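Local coordinates for protein dnab-like replicative helicase (Bacillus phage SPP1, PDB 3BH0) that probably couples ATP hydrolysis to 5'-3' unwinding of duplex DNA, this chain being the ATPase domain of the phage DnaB-family replicative helicase G40P, at residues A[200-203]-A[204-207]; A[248-251]-A[252-255]; A[74-77]-A[78-81]; A[211-214]-A[215-218]. All coordinates share one frame; numbering follows the deposited sequence.

Contact 1: A[200-203]-A[204-207]; sequences DSRT and NQIS
A chi1 of 85° sets Ser201 OG between its own backbone N and carbonyl carbon, and from there it accepts a hydrogen bond from Asn204 N at 3.2 Å. This is an N-cap: Ser201 stands just before helix 202-220 and its hydroxyl meets an amide of the first turn. Alongside, Asn204 folds back, and its ND2 makes a weak bond to Asp200 OD1 at 3.3 Å, the amide plane standing almost perpendicular to the carboxylate. On another side of the turn, Arg202 starts with CG anti to the backbone N and bends at chi2 (62°), which lays its guanidinium across the tip of Ile206. Ile206 CD1 sits over the centre of one face, 3.6 Å from Arg202 CZ, whereas Gln205 OE1 approaches in plane at the edge, 3.8 Å from Arg202 NH1. Arg202 NH2 is hydrogen-bonded to Gln191 O. Thr203 O accepts both Ser207 N at 2.8 Å and Ser207 OG at 3.1 Å, from one turn further on, the hydroxyl arriving from above the carbonyl plane. The first turn thus has polar side chains serving its backbone groups at both amide and carbonyl, and the carboxylate of Asp200 near the amino end probably suits the helix dipole.

Contact 2: A[248-251]-A[252-255]; sequences RESG and QLEQ
Ser250 and Leu253 turn their CB atoms toward one another, and the two side chains meet flank to flank: CB of Ser250 lies 3.8 Å from CB of Leu253. The branch that does the rest of the touching is CD2 of Leu253, 3.7 Å from Ser250 OG. Its position follows from the first torsion of the leucine, where CG stands roughly opposite the backbone N (chi1 -150°) and the fork leans back over the serine. Both residues are buried, Ser250 against Ile206 of helix 202-220 and Leu253 against Leu190, with Gln191 touching each of them. Between the two side chains the chain passes through Gly251, which takes a positive phi of 70°, where a residue with a side chain would be strained. This bend is the lead-in to the short helix 252-256, which in this P-loop NTPase domain comes just before strand 259-265 of the central sheet. Gly251 O accepts a weak bond from Glu254 N at 3.4 Å, and Gln255 N makes another weak one to Gln252 O at 2.9 Å. Glu254 brings its CG to 3.9 Å from Gly251 O, a methylene lying beside the carbonyl. Gln252 turns to helix 202-220, its CB against Ser207, its side chain also touching Ser210 and Arg211. Farther on, the carbonyls of Glu254 and Gln255 are taken by Lys285 and Arg287.

Contact 3: A[74-77]-A[78-81]; sequences AARP and SMGK
The guanidinium of Arg76 carries Pro77 CD over the centre of one face, 3.4 Å above its plane, while nearer the backbone Arg76 CB meets Met79 CE at 4.0 Å. Two of its nitrogens are held from outside, NE by a salt bridge to Glu235 and NH1 by a bond to Leu230 O, so the group is held in the loop region beyond strand 223-228. Arg76 to Met79 make a type II beta turn, with Ser78 at the positive-phi corner. Met79 folds back against the turn, placing CG 3.2 Å from Arg76 O and CB 3.9 Å from Ala75 CB in a small apolar patch backed by strand 259-265. The segment is consistent with the Walker A P-loop expected of this family: strand 70-74 leads into it, helix 81-93 leaves it, and Gly80 occupies the N-cap with backbone angles that call for a residue lacking a side chain. Lys81 runs back across the mouth of the loop, its CG anti to the backbone N and its chain bent at chi3 (72°), and NZ donates to Ala75 O at 3.0 Å. The donor is tilted 29° from the carbonyl plane. This bond spans the start and end of the loop. In P-loop NTPases the lysine at this place typically reaches the nucleotide phosphates, which suggests an ammonium parked here on a main-chain carbonyl that phosphate oxygens could replace.

Contact 4: A[211-214]-A[215-218]; sequences RDLK and KMAR
Leu213 and Met216 lie side by side and point the same way on the buried flank of helix 202-220, Leu213 CD2 touching Met216 CE at 3.6 Å. Met216 reaches that far because its chain is straight as far as SD and turns only at chi3 (76°), curling the methyl back to the leucine. Val224 of strand 223-228 covers both, Val164 covers Leu213, and Ile167 and Trp168 of helix 164-176 close over Met216. Ala217 completes this flank, its CB 3.5 Å from Leu213 O. The other side is polar and more open, with Lys215 and Arg218 exposed, though Lys214 is tied down. Lys214 and Arg218 cross at a slant, aliphatic on aliphatic, with Lys214 CE 3.8 Å from Arg218 CG. Their charged ends diverge, Lys214 NZ staying 5.1 Å from Arg218 NE while it makes a salt bridge with Asp258 and a bond to Arg68 O. Lys215 NZ stays 5.0 Å from Asp212 OD1, where any attraction would probably be weak; the other carboxylate oxygen is taken by Gln208. Backbone bonds such as Met216 N to Asp212 O, 2.8 Å, run through both sides. The helix is thus amphipathic: apolar contacts seat it against the sheet, and Asp258 may ease the like-charge repulsion between Lys214 and Arg218.

In the fold
Followed from the N terminus, contact 3 comes first and closes the loop joining strand 70-74 to helix 81-93. Contact 1 then opens helix 202-220, and contact 4 continues it, the centres of the two contacts about 16 Å apart, in the crossover from strand 183-188 to strand 223-228. Contact 2 comes last, where the loop after strand 223-228 enters helix 252-256. All four are local and in series, so none nests in or crosses another. In space, contact 2 packs on contact 1, where Thr203 OG1 bonds weakly to Glu249 O, and also reaches contact 4, tying helix 252-256 and its loop to helix 202-220. Contact 3 stands apart, its nearest atoms about 7 Å from contact 2, at the probable nucleotide-binding loop.

Contact 1: A[200-203]-A[204-207]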
loop_
_atom_site.group_PDB
_atom_site.type_symbol
_atom_site.label_atom_id
_atom_site.label_comp_id
_atom_site.label_asym_id
_atom_site.label_seq_id
_atom_site.Cartn_x
_atom_site.Cartn_y
_atom_site.Cartn_z
ATOM N N ASP A 200 27.093 5.878 -3.003
ATOM C CA ASP A 200 26.624 6.671 -1.882
ATOM C C ASP A 200 26.481 5.855 -0.604
ATOM O O ASP A 200 26.377 4.626 -0.652
ATOM C CB ASP A 200 25.283 7.284 -2.235
ATOM C CG ASP A 200 25.320 8.789 -2.247
ATOM O OD1 ASP A 200 25.977 9.372 -1.344
ATOM O OD2 ASP A 200 24.676 9.380 -3.145
ATOM N N SER A 201 26.477 6.541 0.539
ATOM C CA SER A 201 26.176 5.903 1.823
ATOM C C SER A 201 24.770 5.319 1.758
ATOM O O SER A 201 23.953 5.734 0.929
ATOM C CB SER A 201 26.311 6.884 2.999
ATOM O OG SER A 201 25.125 7.623 3.193
ATOM N N ARG A 202 24.490 4.342 2.615
ATOM C CA ARG A 202 23.187 3.673 2.569
ATOM C C ARG A 202 22.036 4.637 2.884
ATOM O O ARG A 202 21.018 4.619 2.205
ATOM C CB ARG A 202 23.174 2.429 3.468
ATOM C CG ARG A 202 21.869 1.645 3.465
ATOM C CD ARG A 202 21.510 1.091 2.084
ATOM N NE ARG A 202 20.305 0.269 2.186
ATOM C CZ ARG A 202 19.489 -0.012 1.181
ATOM N NH1 ARG A 202 19.724 0.461 -0.031
ATOM N NH2 ARG A 202 18.419 -0.753 1.400
ATOM N N THR A 203 22.239 5.487 3.893
ATOM C CA THR A 203 21.270 6.498 4.316
ATOM C C THR A 203 20.975 7.501 3.189
ATOM O O THR A 203 19.816 7.818 2.932
ATOM C CB THR A 203 21.758 7.217 5.611
ATOM O OG1 THR A 203 21.904 6.250 6.663
ATOM C CG2 THR A 203 20.774 8.282 6.084
ATOM N N ASN A 204 22.023 7.987 2.519
ATOM C CA ASN A 204 21.879 8.864 1.346
ATOM C C ASN A 204 21.133 8.256 0.175
ATOM O O ASN A 204 20.390 8.942 -0.513
ATOM C CB ASN A 204 23.250 9.359 0.867
ATOM C CG ASN A 204 23.800 10.471 1.732
ATOM O OD1 ASN A 204 23.202 10.847 2.750
ATOM N ND2 ASN A 204 24.944 11.008 1.336
ATOM N N GLN A 205 21.360 6.974 -0.064
ATOM C CA GLN A 205 20.612 6.234 -1.066
ATOM C C GLN A 205 19.126 6.182 -0.729
ATOM O O GLN A 205 18.288 6.445 -1.596
ATOM C CB GLN A 205 21.156 4.819 -1.194
ATOM C CG GLN A 205 22.564 4.730 -1.809
ATOM C CD GLN A 205 23.176 3.365 -1.584
ATOM O OE1 GLN A 205 22.757 2.634 -0.684
ATOM N NE2 GLN A 205 24.161 3.008 -2.395
ATOM N N ILE A 206 18.794 5.852 0.521
ATOM C CA ILE A 206 17.383 5.804 0.926
ATOM C C ILE A 206 16.751 7.203 0.927
ATOM O O ILE A 206 15.601 7.360 0.545
ATOM C CB ILE A 206 17.169 5.121 2.301
ATOM C CG1 ILE A 206 17.757 3.709 2.330
ATOM C CG2 ILE A 206 15.691 5.162 2.697
ATOM C CD1 ILE A 206 17.045 2.677 1.481
ATOM N N SER A 207 17.515 8.209 1.345
ATOM C CA SER A 207 17.080 9.602 1.275
ATOM C C SER A 207 16.713 9.996 -0.156
ATOM O O SER A 207 15.616 10.526 -0.392
ATOM C CB SER A 207 18.174 10.520 1.820
ATOM O OG SER A 207 18.249 10.429 3.236
#

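Contact 2: A[248-251]-A[252-255]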
loop_
_atom_site.group_PDB
_atom_site.type_symbol
_atom_site.label_atom_id
_atom_site.label_comp_id
_atom_site.label_asym_id
_atom_site.label_seq_id
_atom_site.Cartn_x
_atom_site.Cartn_y
_atom_site.Cartn_z
ATOM N N ARG A 248 14.843 4.449 11.397
ATOM C CA ARG A 248 16.236 4.937 11.614
ATOM C C ARG A 248 17.125 5.081 10.384
ATOM O O ARG A 248 17.548 6.191 10.050
ATOM C CB ARG A 248 16.970 4.076 12.659
ATOM C CG ARG A 248 18.213 4.745 13.274
ATOM C CD ARG A 248 19.482 4.660 12.396
ATOM N NE ARG A 248 20.630 5.270 13.081
ATOM C CZ ARG A 248 21.830 5.492 12.538
ATOM N NH1 ARG A 248 22.079 5.163 11.268
ATOM N NH2 ARG A 248 22.789 6.051 13.273
ATOM N N GLU A 249 17.387 3.951 9.725
ATOM C CA GLU A 249 18.420 3.831 8.684
ATOM C C GLU A 249 18.125 4.634 7.406
ATOM O O GLU A 249 18.906 4.615 6.444
ATOM C CB GLU A 249 18.675 2.344 8.351
ATOM C CG GLU A 249 19.044 1.453 9.562
ATOM C CD GLU A 249 17.831 0.758 10.213
ATOM O OE1 GLU A 249 16.717 1.335 10.217
ATOM O OE2 GLU A 249 17.996 -0.372 10.733
ATOM N N SER A 250 17.013 5.366 7.436
ATOM C CA SER A 250 16.477 6.058 6.274
ATOM C C SER A 250 16.513 7.586 6.416
ATOM O O SER A 250 16.911 8.294 5.480
ATOM C CB SER A 250 15.042 5.570 6.033
ATOM O OG SER A 250 14.982 4.144 6.000
ATOM N N GLY A 251 16.091 8.074 7.590
ATOM C CA GLY A 251 16.002 9.511 7.894
ATOM C C GLY A 251 14.899 10.245 7.130
ATOM O O GLY A 251 13.764 10.387 7.607
ATOM N N GLN A 252 15.258 10.713 5.937
ATOM C CA GLN A 252 14.382 11.440 5.027
ATOM C C GLN A 252 12.956 10.894 4.952
ATOM O O GLN A 252 11.995 11.647 4.792
ATOM C CB GLN A 252 15.023 11.399 3.646
ATOM C CG GLN A 252 14.289 12.149 2.570
ATOM C CD GLN A 252 14.394 13.649 2.731
ATOM O OE1 GLN A 252 13.427 14.307 3.109
ATOM N NE2 GLN A 252 15.574 14.202 2.431
ATOM N N LEU A 253 12.837 9.577 5.083
ATOM C CA LEU A 253 11.592 8.846 4.837
ATOM C C LEU A 253 10.354 9.414 5.555
ATOM O O LEU A 253 9.294 9.546 4.946
ATOM C CB LEU A 253 11.807 7.353 5.157
ATOM C CG LEU A 253 10.999 6.287 4.405
ATOM C CD1 LEU A 253 10.904 6.588 2.929
ATOM C CD2 LEU A 253 11.627 4.924 4.611
ATOM N N GLU A 254 10.494 9.759 6.835
ATOM C CA GLU A 254 9.369 10.302 7.593
ATOM C C GLU A 254 9.013 11.729 7.172
ATOM O O GLU A 254 7.862 12.155 7.288
ATOM C CB GLU A 254 9.611 10.223 9.108
ATOM C CG GLU A 254 10.533 11.286 9.687
ATOM C CD GLU A 254 10.458 11.362 11.209
ATOM O OE1 GLU A 254 11.487 11.053 11.847
ATOM O OE2 GLU A 254 9.383 11.723 11.760
ATOM N N GLN A 255 10.003 12.464 6.678
ATOM C CA GLN A 255 9.772 13.835 6.246
ATOM C C GLN A 255 8.986 13.906 4.937
ATOM O O GLN A 255 8.013 14.648 4.840
ATOM C CB GLN A 255 11.089 14.615 6.222
ATOM C CG GLN A 255 11.536 14.960 7.669
ATOM C CD GLN A 255 12.987 15.393 7.790
ATOM O OE1 GLN A 255 13.485 16.157 6.976
ATOM N NE2 GLN A 255 13.666 14.908 8.821
#

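Contact 3: A[74-77]-A[78-81]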
loop_
_atom_site.group_PDB
_atom_site.type_symbol
_atom_site.label_atom_id
_atom_site.label_comp_id
_atom_site.label_asym_id
_atom_site.label_seq_id
_atom_site.Cartn_x
_atom_site.Cartn_y
_atom_site.Cartn_z
ATOM N N ALA A 74 4.725 0.746 6.651
ATOM C CA ALA A 74 5.863 0.136 7.295
ATOM C C ALA A 74 5.463 -0.823 8.433
ATOM O O ALA A 74 4.521 -0.588 9.186
ATOM C CB ALA A 74 6.824 1.203 7.780
ATOM N N ALA A 75 6.171 -1.933 8.534
ATOM C CA ALA A 75 5.886 -2.913 9.583
ATOM C C ALA A 75 7.042 -3.870 9.693
ATOM O O ALA A 75 7.747 -4.111 8.725
ATOM C CB ALA A 75 4.598 -3.689 9.280
ATOM N N ARG A 76 7.213 -4.406 10.894
ATOM C CA ARG A 76 8.069 -5.550 11.143
ATOM C C ARG A 76 7.543 -6.778 10.376
ATOM O O ARG A 76 6.406 -6.761 9.883
ATOM C CB ARG A 76 8.147 -5.803 12.646
ATOM C CG ARG A 76 8.845 -4.696 13.425
ATOM C CD ARG A 76 10.352 -4.680 13.161
ATOM N NE ARG A 76 10.955 -5.980 13.412
ATOM C CZ ARG A 76 11.976 -6.497 12.730
ATOM N NH1 ARG A 76 12.554 -5.832 11.729
ATOM N NH2 ARG A 76 12.409 -7.713 13.040
ATOM N N PRO A 77 8.381 -7.828 10.222
ATOM C CA PRO A 77 7.877 -9.049 9.584
ATOM C C PRO A 77 6.673 -9.661 10.317
ATOM O O PRO A 77 6.574 -9.569 11.543
ATOM C CB PRO A 77 9.074 -10.006 9.660
ATOM C CG PRO A 77 10.258 -9.129 9.823
ATOM C CD PRO A 77 9.802 -7.946 10.586
ATOM N N SER A 78 5.770 -10.266 9.551
ATOM C CA SER A 78 4.643 -11.041 10.094
ATOM C C SER A 78 3.484 -10.215 10.630
ATOM O O SER A 78 2.613 -10.763 11.310
ATOM C CB SER A 78 5.108 -12.004 11.200
ATOM O OG SER A 78 5.863 -13.071 10.670
ATOM N N MET A 79 3.475 -8.915 10.360
ATOM C CA MET A 79 2.376 -8.059 10.801
ATOM C C MET A 79 1.230 -7.987 9.784
ATOM O O MET A 79 0.166 -7.466 10.097
ATOM C CB MET A 79 2.888 -6.661 11.107
ATOM C CG MET A 79 4.050 -6.607 12.102
ATOM S SD MET A 79 3.670 -7.108 13.815
ATOM C CE MET A 79 4.714 -5.949 14.666
ATOM N N GLY A 80 1.447 -8.507 8.577
ATOM C CA GLY A 80 0.411 -8.532 7.538
ATOM C C GLY A 80 0.585 -7.579 6.356
ATOM O O GLY A 80 -0.325 -7.428 5.531
ATOM N N LYS A 81 1.769 -6.973 6.276
ATOM C CA LYS A 81 2.139 -5.903 5.327
ATOM C C LYS A 81 1.796 -6.175 3.868
ATOM O O LYS A 81 1.163 -5.348 3.220
ATOM C CB LYS A 81 3.641 -5.634 5.472
ATOM C CG LYS A 81 4.208 -4.443 4.720
ATOM C CD LYS A 81 5.587 -4.072 5.285
ATOM C CE LYS A 81 6.665 -5.084 4.923
ATOM N NZ LYS A 81 7.771 -5.076 5.924
#

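Contact 4: A[211-214]-A[215-218]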
loop_
_atom_site.group_PDB
_atom_site.type_symbol
_atom_site.label_atom_id
_atom_site.label_comp_id
_atom_site.label_asym_id
_atom_site.label_seq_id
_atom_site.Cartn_x
_atom_site.Cartn_y
_atom_site.Cartn_z
ATOM N N ARG A 211 13.017 11.121 -1.621
ATOM C CA ARG A 211 12.764 12.403 -2.300
ATOM C C ARG A 211 12.186 12.189 -3.681
ATOM O O ARG A 211 11.183 12.823 -4.046
ATOM C CB ARG A 211 14.040 13.251 -2.409
ATOM C CG ARG A 211 14.450 13.915 -1.123
ATOM C CD ARG A 211 15.611 14.871 -1.346
ATOM N NE ARG A 211 16.787 14.195 -1.893
ATOM C CZ ARG A 211 17.765 13.703 -1.146
ATOM N NH1 ARG A 211 17.688 13.820 0.170
ATOM N NH2 ARG A 211 18.822 13.102 -1.705
ATOM N N ASP A 212 12.808 11.277 -4.432
ATOM C CA ASP A 212 12.423 11.005 -5.815
ATOM C C ASP A 212 11.019 10.391 -5.921
ATOM O O ASP A 212 10.252 10.709 -6.862
ATOM C CB ASP A 212 13.497 10.145 -6.521
ATOM C CG ASP A 212 14.841 10.889 -6.693
ATOM O OD1 ASP A 212 14.916 12.082 -6.321
ATOM O OD2 ASP A 212 15.829 10.298 -7.192
ATOM N N LEU A 213 10.676 9.539 -4.946
ATOM C CA LEU A 213 9.347 8.908 -4.912
ATOM C C LEU A 213 8.259 9.935 -4.683
ATOM O O LEU A 213 7.175 9.844 -5.258
ATOM C CB LEU A 213 9.264 7.784 -3.859
ATOM C CG LEU A 213 9.882 6.453 -4.303
ATOM C CD1 LEU A 213 9.900 5.428 -3.182
ATOM C CD2 LEU A 213 9.198 5.876 -5.564
ATOM N N LYS A 214 8.550 10.913 -3.837
ATOM C CA LYS A 214 7.596 11.986 -3.554
ATOM C C LYS A 214 7.489 12.949 -4.756
ATOM O O LYS A 214 6.384 13.346 -5.154
ATOM C CB LYS A 214 7.984 12.707 -2.247
ATOM C CG LYS A 214 7.173 13.961 -1.889
ATOM C CD LYS A 214 5.669 13.764 -2.025
ATOM C CE LYS A 214 4.894 14.988 -1.563
ATOM N NZ LYS A 214 3.426 14.714 -1.657
ATOM N N LYS A 215 8.643 13.313 -5.323
ATOM C CA LYS A 215 8.702 14.145 -6.529
ATOM C C LYS A 215 7.895 13.491 -7.666
ATOM O O LYS A 215 7.078 14.149 -8.309
ATOM C CB LYS A 215 10.160 14.377 -6.954
ATOM C CG LYS A 215 10.356 15.687 -7.697
ATOM C CD LYS A 215 11.659 15.748 -8.466
ATOM C CE LYS A 215 12.786 16.328 -7.625
ATOM N NZ LYS A 215 14.007 16.544 -8.474
ATOM N N MET A 216 8.112 12.190 -7.876
ATOM C CA MET A 216 7.345 11.412 -8.843
ATOM C C MET A 216 5.837 11.450 -8.579
ATOM O O MET A 216 5.049 11.654 -9.503
ATOM C CB MET A 216 7.832 9.966 -8.877
ATOM C CG MET A 216 7.032 9.074 -9.832
ATOM S SD MET A 216 7.687 7.402 -9.937
ATOM C CE MET A 216 7.086 6.719 -8.385
ATOM N N ALA A 217 5.438 11.239 -7.322
ATOM C CA ALA A 217 4.035 11.337 -6.921
ATOM C C ALA A 217 3.463 12.678 -7.376
ATOM O O ALA A 217 2.406 12.737 -8.006
ATOM C CB ALA A 217 3.903 11.180 -5.403
ATOM N N ARG A 218 4.195 13.745 -7.047
ATOM C CA ARG A 218 3.821 15.122 -7.375
ATOM C C ARG A 218 3.871 15.426 -8.883
ATOM O O ARG A 218 2.881 15.884 -9.452
ATOM C CB ARG A 218 4.719 16.103 -6.598
ATOM C CG ARG A 218 4.405 16.184 -5.109
ATOM C CD ARG A 218 3.501 17.369 -4.765
ATOM N NE ARG A 218 4.285 18.601 -4.773
ATOM C CZ ARG A 218 4.007 19.689 -5.486
ATOM N NH1 ARG A 218 2.911 19.770 -6.232
ATOM N NH2 ARG A 218 4.827 20.717 -5.404
#